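Adenosine kinase (Sinorhizobium meliloti, PDB 3UBO) probably transfers the gamma-phosphate of ATP to adenosine, as a kinase of the pfkB family, and is seen here with adenosine and ADP bound. Local coordinates at residues Gly35-Ile40 against Met129-Gly134; Ile11-Val16 against Gly159-Pro164; Asp86-Ile91 against Thr114-Ile119. All blocks are in the same frame, centred on the assembly; numbering follows the deposited sequence.

Contact 2 lies deepest, about 10 Å from the centre of the chain to its own centre, while contacts 1 and 3 sit at about 15 and 17 Å; all three are largely buried, and contact 3 borders the second subunit. Contacts 1 and 3 share the five-stranded mixed sheet, since strands 127-132 and 116-121 are neighbours in it; the 11-16 loop of contact 2 runs up to the same sheet through Val-16. Contacts 1 and 2 both touch adenosine, whereas contact 3 secures a helix start. The chemistry shifts accordingly: a backbone ladder with methionines in contact 1, one shared amide in contact 2, a forked carboxylate in contact 3.

Contact 1: residues Gly35-Ile40 against Met129-Gly134; sequences GAMNLI and MNTYLG. With ADN (adenosine), chain C.
Met-37 and Met-129, both selenomethionines, form the apolar centre: the CB of Met-37 lies 3.9 Å from the CE of Met-129, on the sheet face that looks at adenosine. Met-129 runs extended to SE, which lies by the ribose O4' and 3.4 Å from adenosine C8, and the last bend (chi3 -54°) turns CE toward Met-37. Along the same face Met-37 SE rests on Thr-131 CB, and farther on Leu-39 CD2 meets Leu-133 CD1 at 3.5 Å. Ile-40 lays CG1 against Tyr-132 CB at 3.7 Å and crosses Asn-130 at about a right angle.

The backbones run parallel. Met-129 N donates to Ala-36 O, Asn-38 N to Met-129 O, Thr-131 N to Asn-38 O, and Ile-40 N to Thr-131 O at 2.9 Å. On the other face, toward helix 42-50, the amides of Asn-38 and Asn-130 lie side by side with planes 29° apart. Asn-38 ND2 is a second donor to Met-129 O, though the modelled bond is very short and its length doubtful, while OD1 takes Ile-33 N. With an alanine here, Ile-33 N would probably lose its side-chain acceptor and the Asn-130 amide its flat neighbour.

Thr-131 OG1 bonds Ser-117 OG and lies 3.0 Å from adenosine N7. Edge strand 37-39 is thus tied to the sheet mainly by backbone bonds; one face offers the nucleoside the long, flexible side chains of Met-37 and Met-129 and the hydroxyl of Thr-131, the other carries the two amides.

Contact 2: residues Ile11-Val16 against Gly159-Pro164; sequences IGNAIV and GYLWDP. With ADN (adenosine), chain C.
Gly-12 and Leu-161 bring the two backbones closest, CA to CA 6.2 Å, where the loop leaving strand 6-11 passes a 3-10 turn that Trp-162 N closes on Gly-159 O. Leu-161 reaches across with both methyl groups. Its CD1 sits 3.7 Å from Ile-11 CG2, the two side chains crossing at about a right angle, and Ile-171 of helix 168-179 touches both residues. Its CD2 runs alongside Asn-13 in the opposite direction and ends 3.5 Å from Asn-13 OD1, an oxygen that Pro-164 CG also borders.

Strands 6-11 and 152-158 are neighbours in the central parallel sheet of the ribokinase-like (pfkB) fold, and both segments follow the C-terminal ends of these strands, the usual place for the substrate in such alpha/beta folds. From there the 11-16 loop carries the chain into the smaller mixed sheet, which it enters as strand 16-21.

The NH2 of Asn-13 carries the polar part of the contact. The residue's CG stands beside the backbone N (chi1 -74°), which swings ND2 between base and turn. One bond goes to adenosine N1, 2.8 Å from ND2 with an N-H...N angle of 161°. The other goes from ND2 to Tyr-160 O at 3.0 Å, bent to 141°; the acceptor lies near the amide plane, but the donor stands well above the plane of the Tyr-160 carbonyl. Holding both at once fixes the rotation of the amide, and Glu-158 OE2 accepts from Asn-13 N. The Tyr-160 ring lies over adenosine C6, which is 3.4 Å above the ring plane and offset toward the rim; Ile-15 CD1 approaches the purine from the opposite face.

Contact 3: residues Asp86-Ile91 against Thr114-Ile119; sequences DQLGEI and TARSMI
Asp-86 meets Thr-114 with both carboxylate oxygens. OD1 accepts the hydroxyl, Thr-114 OG1, at 2.6 Å, and OD2 accepts the backbone Thr-114 N at 2.9 Å in a nearly straight bond (165°). Each oxygen uses its syn lone pair, the side facing the other, so the threonine N and OG1 straddle the mouth of the carboxylate and hold it against turning. Asp-86 is also the N-cap of helix 87-98: with CG placed between the backbone N and the carbonyl carbon (chi1 57°), OD1 folds back to take Gly-89 N at 2.8 Å, nearly along its C-O axis. The positive end of the helix and three N-H or O-H donors would probably favour the charged carboxylate.

Next along, Gln-87 turns away, and its OE1 accepts from Leu-88 N of the second subunit. Leu-88 supplies the apolar part: its CB packs 3.6 Å from Thr-114 CB, while CD2 reaches out to Arg-116 NH1 at 3.9 Å, the two side chains crossing at about a right angle.

Helix 87-98 is the connection of a beta-alpha-beta crossover between parallel strands 77-80 and 102-103, whereas strand 116-121 belongs to the mixed sheet, so the contact joins the start of a larger-domain helix to the loop leading into that sheet, Leu-88 reaching the strand at Arg-116. Gly-89 fits here because a CB at this position would run into Thr-114 OG1, which also bonds Ala-84 N. Glu-90 N closes the first helical turn on Asp-86 O at 2.9 Å, and the side chains of Glu-90 and Ile-91 pack on Tyr-49 of the second subunit.

Contact 1: residues Gly35-Ile40 against Met129-Gly134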
loop_
_atom_site.group_PDB
_atom_site.type_symbol
_atom_site.label_atom_id
_atom_site.label_comp_id
_atom_site.label_asym_id
_atom_site.label_seq_id
_atom_site.Cartn_x
_atom_site.Cartn_y
_atom_site.Cartn_z
ATOM N N GLY A 35 -16.989 -11.096 -5.755
ATOM C CA GLY A 35 -17.579 -10.649 -4.521
ATOM C C GLY A 35 -17.225 -11.479 -3.324
ATOM O O GLY A 35 -17.249 -11.009 -2.211
ATOM N N ALA A 36 -16.881 -12.722 -3.570
ATOM C CA ALA A 36 -16.708 -13.702 -2.524
ATOM C C ALA A 36 -15.315 -13.755 -1.951
ATOM O O ALA A 36 -14.428 -13.075 -2.406
ATOM C CB ALA A 36 -17.067 -15.042 -3.066
HETATM N N MSE A 37 -15.130 -14.598 -0.955
HETATM C CA MSE A 37 -13.813 -14.918 -0.496
HETATM C C MSE A 37 -13.533 -16.308 -0.935
HETATM O O MSE A 37 -14.226 -17.221 -0.572
HETATM C CB MSE A 37 -13.725 -14.957 0.995
HETATM C CG MSE A 37 -13.477 -16.359 1.424
HETATM SE SE MSE A 37 -11.746 -16.709 1.976
HETATM C CE MSE A 37 -12.199 -17.776 3.407
ATOM N N ASN A 38 -12.518 -16.433 -1.784
ATOM C CA ASN A 38 -12.117 -17.711 -2.345
ATOM C C ASN A 38 -10.935 -18.275 -1.579
ATOM O O ASN A 38 -9.958 -17.574 -1.312
ATOM C CB ASN A 38 -11.765 -17.562 -3.826
ATOM C CG ASN A 38 -12.864 -16.885 -4.621
ATOM O OD1 ASN A 38 -13.539 -17.517 -5.432
ATOM N ND2 ASN A 38 -13.048 -15.589 -4.391
ATOM N N LEU A 39 -11.037 -19.547 -1.224
ATOM C CA LEU A 39 -10.045 -20.188 -0.433
ATOM C C LEU A 39 -9.142 -20.946 -1.333
ATOM O O LEU A 39 -9.583 -21.700 -2.156
ATOM C CB LEU A 39 -10.717 -21.150 0.499
ATOM C CG LEU A 39 -11.071 -20.577 1.844
ATOM C CD1 LEU A 39 -11.983 -21.525 2.470
ATOM C CD2 LEU A 39 -9.856 -20.392 2.668
ATOM N N ILE A 40 -7.861 -20.739 -1.151
ATOM C CA ILE A 40 -6.866 -21.276 -2.045
ATOM C C ILE A 40 -5.660 -21.860 -1.291
ATOM O O ILE A 40 -5.240 -21.335 -0.224
ATOM C CB ILE A 40 -6.344 -20.136 -3.008
ATOM C CG1 ILE A 40 -5.425 -19.163 -2.258
ATOM C CG2 ILE A 40 -7.452 -19.480 -3.659
ATOM C CD1 ILE A 40 -4.995 -17.949 -3.042
HETATM N N MSE A 129 -11.919 -12.026 -3.483
HETATM C CA MSE A 129 -10.770 -12.343 -2.686
HETATM C C MSE A 129 -10.345 -13.834 -2.803
HETATM O O MSE A 129 -11.152 -14.704 -3.082
HETATM C CB MSE A 129 -10.991 -11.907 -1.254
HETATM C CG MSE A 129 -11.114 -10.401 -1.019
HETATM SE SE MSE A 129 -11.713 -9.932 0.868
HETATM C CE MSE A 129 -13.323 -11.132 0.721
ATOM N N ASN A 130 -9.066 -14.103 -2.608
ATOM C CA ASN A 130 -8.557 -15.405 -2.857
ATOM C C ASN A 130 -7.475 -15.507 -1.827
ATOM O O ASN A 130 -6.399 -14.889 -1.931
ATOM C CB ASN A 130 -7.971 -15.475 -4.268
ATOM C CG ASN A 130 -9.021 -15.375 -5.369
ATOM O OD1 ASN A 130 -9.697 -16.369 -5.692
ATOM N ND2 ASN A 130 -9.116 -14.184 -5.995
ATOM N N THR A 131 -7.784 -16.296 -0.803
ATOM C CA THR A 131 -7.058 -16.229 0.475
ATOM C C THR A 131 -6.436 -17.525 0.757
ATOM O O THR A 131 -7.091 -18.552 0.652
ATOM C CB THR A 131 -8.003 -15.839 1.655
ATOM O OG1 THR A 131 -8.544 -14.535 1.381
ATOM C CG2 THR A 131 -7.241 -15.750 2.920
ATOM N N TYR A 132 -5.154 -17.461 1.067
ATOM C CA TYR A 132 -4.403 -18.621 1.463
ATOM C C TYR A 132 -4.156 -18.433 2.972
ATOM O O TYR A 132 -3.557 -17.436 3.391
ATOM C CB TYR A 132 -3.088 -18.779 0.628
ATOM C CG TYR A 132 -2.003 -19.602 1.335
ATOM C CD1 TYR A 132 -2.188 -20.970 1.598
ATOM C CD2 TYR A 132 -0.823 -19.009 1.798
ATOM C CE1 TYR A 132 -1.226 -21.722 2.262
ATOM C CE2 TYR A 132 0.130 -19.745 2.438
ATOM C CZ TYR A 132 -0.063 -21.120 2.678
ATOM O OH TYR A 132 0.907 -21.879 3.358
ATOM N N LEU A 133 -4.580 -19.402 3.786
ATOM C CA LEU A 133 -4.606 -19.196 5.231
ATOM C C LEU A 133 -3.254 -19.165 5.945
ATOM O O LEU A 133 -3.141 -18.571 7.015
ATOM C CB LEU A 133 -5.567 -20.178 5.866
ATOM C CG LEU A 133 -6.985 -19.870 5.422
ATOM C CD1 LEU A 133 -7.978 -21.055 5.496
ATOM C CD2 LEU A 133 -7.423 -18.678 6.227
ATOM N N GLY A 134 -2.212 -19.764 5.357
ATOM C CA GLY A 134 -0.867 -19.729 5.962
ATOM C C GLY A 134 -0.893 -19.988 7.462
ATOM O O GLY A 134 -1.636 -20.873 7.909
HETATM O "O5'" ADN C . -13.827 -7.835 4.172
HETATM C "C5'" ADN C . -12.564 -7.075 4.090
HETATM C "C4'" ADN C . -11.286 -7.907 4.454
HETATM O "O4'" ADN C . -11.483 -9.322 4.358
HETATM C "C3'" ADN C . -9.790 -7.704 3.877
HETATM O "O3'" ADN C . -8.923 -6.655 4.236
HETATM C "C2'" ADN C . -9.158 -9.123 4.074
HETATM O "O2'" ADN C . -7.877 -9.158 4.738
HETATM C "C1'" ADN C . -10.260 -9.837 4.750
HETATM N N9 ADN C . -10.261 -11.291 4.408
HETATM C C8 ADN C . -10.295 -11.973 3.158
HETATM N N7 ADN C . -10.429 -13.371 3.377
HETATM C C5 ADN C . -10.489 -13.543 4.772
HETATM C C6 ADN C . -10.595 -14.701 5.590
HETATM N N6 ADN C . -10.711 -16.020 5.028
HETATM N N1 ADN C . -10.628 -14.517 7.020
HETATM C C2 ADN C . -10.549 -13.202 7.585
HETATM N N3 ADN C . -10.443 -12.023 6.807
HETATM C C4 ADN C . -10.395 -12.234 5.408
#

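Contact 2: residues Ile11-Val16 against Gly159-Pro164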
loop_
_atom_site.group_PDB
_atom_site.type_symbol
_atom_site.label_atom_id
_atom_site.label_comp_id
_atom_site.label_asym_id
_atom_site.label_seq_id
_atom_site.Cartn_x
_atom_site.Cartn_y
_atom_site.Cartn_z
ATOM N N ILE A 11 -10.975 -11.153 17.238
ATOM C CA ILE A 11 -10.304 -12.398 16.920
ATOM C C ILE A 11 -10.688 -12.818 15.505
ATOM O O ILE A 11 -11.889 -12.885 15.150
ATOM C CB ILE A 11 -10.627 -13.544 17.938
ATOM C CG1 ILE A 11 -10.236 -13.141 19.357
ATOM C CG2 ILE A 11 -9.878 -14.863 17.577
ATOM C CD1 ILE A 11 -10.077 -14.344 20.288
ATOM N N GLY A 12 -9.654 -13.049 14.697
ATOM C CA GLY A 12 -9.826 -13.276 13.269
ATOM C C GLY A 12 -8.524 -13.685 12.575
ATOM O O GLY A 12 -7.431 -13.545 13.135
ATOM N N ASN A 13 -8.654 -14.210 11.362
ATOM C CA ASN A 13 -7.529 -14.591 10.522
ATOM C C ASN A 13 -6.613 -13.425 10.223
ATOM O O ASN A 13 -7.024 -12.451 9.565
ATOM C CB ASN A 13 -8.132 -15.068 9.237
ATOM C CG ASN A 13 -8.738 -16.364 9.390
ATOM O OD1 ASN A 13 -8.134 -17.220 10.058
ATOM N ND2 ASN A 13 -9.919 -16.568 8.835
ATOM N N ALA A 14 -5.380 -13.480 10.685
ATOM C CA ALA A 14 -4.461 -12.405 10.401
ATOM C C ALA A 14 -3.982 -12.466 8.937
ATOM O O ALA A 14 -3.334 -13.428 8.526
ATOM C CB ALA A 14 -3.301 -12.454 11.354
ATOM N N ILE A 15 -4.309 -11.474 8.134
ATOM C CA ILE A 15 -4.149 -11.572 6.665
ATOM C C ILE A 15 -3.492 -10.310 6.094
ATOM O O ILE A 15 -3.862 -9.187 6.463
ATOM C CB ILE A 15 -5.481 -11.838 5.947
ATOM C CG1 ILE A 15 -6.062 -13.180 6.429
ATOM C CG2 ILE A 15 -5.285 -11.761 4.470
ATOM C CD1 ILE A 15 -7.427 -13.454 5.882
ATOM N N VAL A 16 -2.460 -10.485 5.266
ATOM C CA VAL A 16 -1.995 -9.334 4.503
ATOM C C VAL A 16 -2.568 -9.334 3.079
ATOM O O VAL A 16 -2.610 -10.392 2.426
ATOM C CB VAL A 16 -0.514 -9.145 4.559
ATOM C CG1 VAL A 16 -0.095 -7.840 3.767
ATOM C CG2 VAL A 16 -0.146 -9.068 5.966
ATOM N N GLY A 159 -16.840 -15.318 11.437
ATOM C CA GLY A 159 -17.269 -16.604 10.912
ATOM C C GLY A 159 -16.115 -17.261 10.138
ATOM O O GLY A 159 -15.923 -18.495 10.151
ATOM N N TYR A 160 -15.305 -16.413 9.490
ATOM C CA TYR A 160 -14.179 -16.843 8.650
ATOM C C TYR A 160 -13.237 -17.827 9.350
ATOM O O TYR A 160 -12.344 -18.388 8.705
ATOM C CB TYR A 160 -13.319 -15.636 8.213
ATOM C CG TYR A 160 -13.790 -14.909 6.977
ATOM C CD1 TYR A 160 -13.583 -13.529 6.842
ATOM C CD2 TYR A 160 -14.445 -15.573 5.961
ATOM C CE1 TYR A 160 -14.045 -12.827 5.746
ATOM C CE2 TYR A 160 -14.897 -14.874 4.854
ATOM C CZ TYR A 160 -14.694 -13.494 4.755
ATOM O OH TYR A 160 -15.117 -12.793 3.649
ATOM N N LEU A 161 -13.420 -17.955 10.673
ATOM C CA LEU A 161 -12.523 -18.631 11.601
ATOM C C LEU A 161 -12.944 -20.072 11.708
ATOM O O LEU A 161 -12.247 -20.895 12.271
ATOM C CB LEU A 161 -12.623 -18.022 12.986
ATOM C CG LEU A 161 -11.690 -16.863 13.318
ATOM C CD1 LEU A 161 -11.721 -16.590 14.817
ATOM C CD2 LEU A 161 -10.260 -17.086 12.858
ATOM N N TRP A 162 -14.113 -20.370 11.181
ATOM C CA TRP A 162 -14.488 -21.761 11.085
ATOM C C TRP A 162 -13.571 -22.578 10.164
ATOM O O TRP A 162 -13.277 -23.745 10.480
ATOM C CB TRP A 162 -16.007 -21.956 10.886
ATOM C CG TRP A 162 -16.596 -22.033 12.258
ATOM C CD1 TRP A 162 -17.322 -23.073 12.797
ATOM C CD2 TRP A 162 -16.364 -21.095 13.346
ATOM N NE1 TRP A 162 -17.583 -22.820 14.142
ATOM C CE2 TRP A 162 -17.011 -21.623 14.504
ATOM C CE3 TRP A 162 -15.664 -19.863 13.454
ATOM C CZ2 TRP A 162 -16.998 -20.956 15.753
ATOM C CZ3 TRP A 162 -15.636 -19.201 14.701
ATOM C CH2 TRP A 162 -16.321 -19.751 15.835
ATOM N N ASP A 163 -13.048 -21.940 9.104
ATOM C CA ASP A 163 -12.238 -22.605 8.081
ATOM C C ASP A 163 -11.000 -23.276 8.643
ATOM O O ASP A 163 -10.779 -24.473 8.377
ATOM C CB ASP A 163 -11.875 -21.659 6.916
ATOM C CG ASP A 163 -13.053 -21.392 5.996
ATOM O OD1 ASP A 163 -13.792 -22.369 5.721
ATOM O OD2 ASP A 163 -13.270 -20.213 5.588
ATOM N N PRO A 164 -10.173 -22.531 9.407
ATOM C CA PRO A 164 -9.016 -23.229 9.969
ATOM C C PRO A 164 -9.460 -24.411 10.859
ATOM O O PRO A 164 -10.656 -24.756 10.937
ATOM C CB PRO A 164 -8.263 -22.137 10.770
ATOM C CG PRO A 164 -8.883 -20.878 10.505
ATOM C CD PRO A 164 -10.084 -21.069 9.575
HETATM O "O5'" ADN C . -13.827 -7.835 4.172
HETATM C "C5'" ADN C . -12.564 -7.075 4.090
HETATM C "C4'" ADN C . -11.286 -7.907 4.454
HETATM O "O4'" ADN C . -11.483 -9.322 4.358
HETATM C "C3'" ADN C . -9.790 -7.704 3.877
HETATM O "O3'" ADN C . -8.923 -6.655 4.236
HETATM C "C2'" ADN C . -9.158 -9.123 4.074
HETATM O "O2'" ADN C . -7.877 -9.158 4.738
HETATM C "C1'" ADN C . -10.260 -9.837 4.750
HETATM N N9 ADN C . -10.261 -11.291 4.408
HETATM C C8 ADN C . -10.295 -11.973 3.158
HETATM N N7 ADN C . -10.429 -13.371 3.377
HETATM C C5 ADN C . -10.489 -13.543 4.772
HETATM C C6 ADN C . -10.595 -14.701 5.590
HETATM N N6 ADN C . -10.711 -16.020 5.028
HETATM N N1 ADN C . -10.628 -14.517 7.020
HETATM C C2 ADN C . -10.549 -13.202 7.585
HETATM N N3 ADN C . -10.443 -12.023 6.807
HETATM C C4 ADN C . -10.395 -12.234 5.408
#

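Contact 3: residues Asp86-Ile91 against Thr114-Ile119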
loop_
_atom_site.group_PDB
_atom_site.type_symbol
_atom_site.label_atom_id
_atom_site.label_comp_id
_atom_site.label_asym_id
_atom_site.label_seq_id
_atom_site.Cartn_x
_atom_site.Cartn_y
_atom_site.Cartn_z
ATOM N N ASP A 86 7.821 -14.045 10.030
ATOM C CA ASP A 86 8.352 -13.540 8.738
ATOM C C ASP A 86 8.076 -12.021 8.453
ATOM O O ASP A 86 7.634 -11.269 9.322
ATOM C CB ASP A 86 7.810 -14.424 7.610
ATOM C CG ASP A 86 6.310 -14.470 7.605
ATOM O OD1 ASP A 86 5.741 -13.454 8.099
ATOM O OD2 ASP A 86 5.722 -15.484 7.116
ATOM N N GLN A 87 8.378 -11.586 7.231
ATOM C CA GLN A 87 8.403 -10.196 6.896
ATOM C C GLN A 87 6.960 -9.691 6.747
ATOM O O GLN A 87 6.645 -8.522 7.024
ATOM C CB GLN A 87 9.202 -10.026 5.634
ATOM C CG GLN A 87 10.549 -9.549 5.926
ATOM C CD GLN A 87 11.423 -9.734 4.741
ATOM O OE1 GLN A 87 11.025 -10.368 3.769
ATOM N NE2 GLN A 87 12.617 -9.182 4.792
ATOM N N LEU A 88 6.105 -10.613 6.322
ATOM C CA LEU A 88 4.721 -10.310 6.165
ATOM C C LEU A 88 4.090 -10.126 7.553
ATOM O O LEU A 88 3.303 -9.175 7.765
ATOM C CB LEU A 88 3.998 -11.407 5.375
ATOM C CG LEU A 88 3.360 -11.034 4.004
ATOM C CD1 LEU A 88 4.158 -9.957 3.222
ATOM C CD2 LEU A 88 3.013 -12.219 3.093
ATOM N N GLY A 89 4.460 -10.997 8.499
ATOM C CA GLY A 89 3.899 -10.956 9.825
ATOM C C GLY A 89 4.453 -9.777 10.599
ATOM O O GLY A 89 3.783 -9.274 11.485
ATOM N N GLU A 90 5.665 -9.340 10.276
ATOM C CA GLU A 90 6.285 -8.296 11.065
ATOM C C GLU A 90 5.651 -6.935 10.712
ATOM O O GLU A 90 5.690 -5.950 11.487
ATOM C CB GLU A 90 7.763 -8.253 10.804
ATOM C CG GLU A 90 8.394 -6.964 11.272
ATOM C CD GLU A 90 9.829 -6.731 10.689
ATOM O OE1 GLU A 90 10.442 -7.712 10.116
ATOM O OE2 GLU A 90 10.324 -5.546 10.805
ATOM N N ILE A 91 5.047 -6.925 9.521
ATOM C CA ILE A 91 4.465 -5.755 8.946
ATOM C C ILE A 91 3.066 -5.705 9.523
ATOM O O ILE A 91 2.560 -4.631 9.925
ATOM C CB ILE A 91 4.393 -5.907 7.393
ATOM C CG1 ILE A 91 5.703 -5.486 6.713
ATOM C CG2 ILE A 91 3.193 -5.115 6.796
ATOM C CD1 ILE A 91 5.739 -5.980 5.210
ATOM N N THR A 114 2.957 -16.141 6.900
ATOM C CA THR A 114 1.840 -15.288 7.204
ATOM C C THR A 114 0.743 -15.363 6.124
ATOM O O THR A 114 1.001 -15.344 4.921
ATOM C CB THR A 114 2.391 -13.885 7.443
ATOM O OG1 THR A 114 3.189 -13.900 8.636
ATOM C CG2 THR A 114 1.321 -12.837 7.530
ATOM N N ALA A 115 -0.495 -15.497 6.549
ATOM C CA ALA A 115 -1.573 -15.615 5.591
ATOM C C ALA A 115 -1.652 -14.418 4.661
ATOM O O ALA A 115 -1.253 -13.342 5.045
ATOM C CB ALA A 115 -2.858 -15.733 6.292
ATOM N N ARG A 116 -2.143 -14.618 3.444
ATOM C CA ARG A 116 -2.230 -13.530 2.478
ATOM C C ARG A 116 -3.450 -13.699 1.587
ATOM O O ARG A 116 -3.914 -14.817 1.367
ATOM C CB ARG A 116 -0.960 -13.465 1.627
ATOM C CG ARG A 116 -0.885 -14.529 0.544
ATOM C CD ARG A 116 0.145 -14.167 -0.514
ATOM N NE ARG A 116 1.022 -15.291 -0.831
ATOM C CZ ARG A 116 1.787 -15.915 0.059
ATOM N NH1 ARG A 116 1.786 -15.526 1.327
ATOM N NH2 ARG A 116 2.555 -16.928 -0.318
ATOM N N SER A 117 -3.971 -12.589 1.074
ATOM C CA SER A 117 -5.141 -12.654 0.231
ATOM C C SER A 117 -4.958 -11.829 -1.035
ATOM O O SER A 117 -4.511 -10.657 -0.990
ATOM C CB SER A 117 -6.372 -12.246 1.021
ATOM O OG SER A 117 -7.542 -12.321 0.252
HETATM N N MSE A 118 -5.250 -12.492 -2.159
HETATM C CA MSE A 118 -5.097 -11.909 -3.498
HETATM C C MSE A 118 -6.380 -11.239 -3.764
HETATM O O MSE A 118 -7.356 -11.917 -4.071
HETATM C CB MSE A 118 -4.980 -12.987 -4.596
HETATM C CG MSE A 118 -3.717 -13.851 -4.720
HETATM SE SE MSE A 118 -1.990 -13.195 -4.006
HETATM C CE MSE A 118 -2.341 -11.358 -4.521
ATOM N N ILE A 119 -6.398 -9.912 -3.653
ATOM C CA ILE A 119 -7.646 -9.178 -3.814
ATOM C C ILE A 119 -7.733 -8.406 -5.128
ATOM O O ILE A 119 -7.005 -7.438 -5.334
ATOM C CB ILE A 119 -7.924 -8.235 -2.604
ATOM C CG1 ILE A 119 -7.984 -9.036 -1.281
ATOM C CG2 ILE A 119 -9.183 -7.392 -2.845
ATOM C CD1 ILE A 119 -8.271 -8.227 0.002
#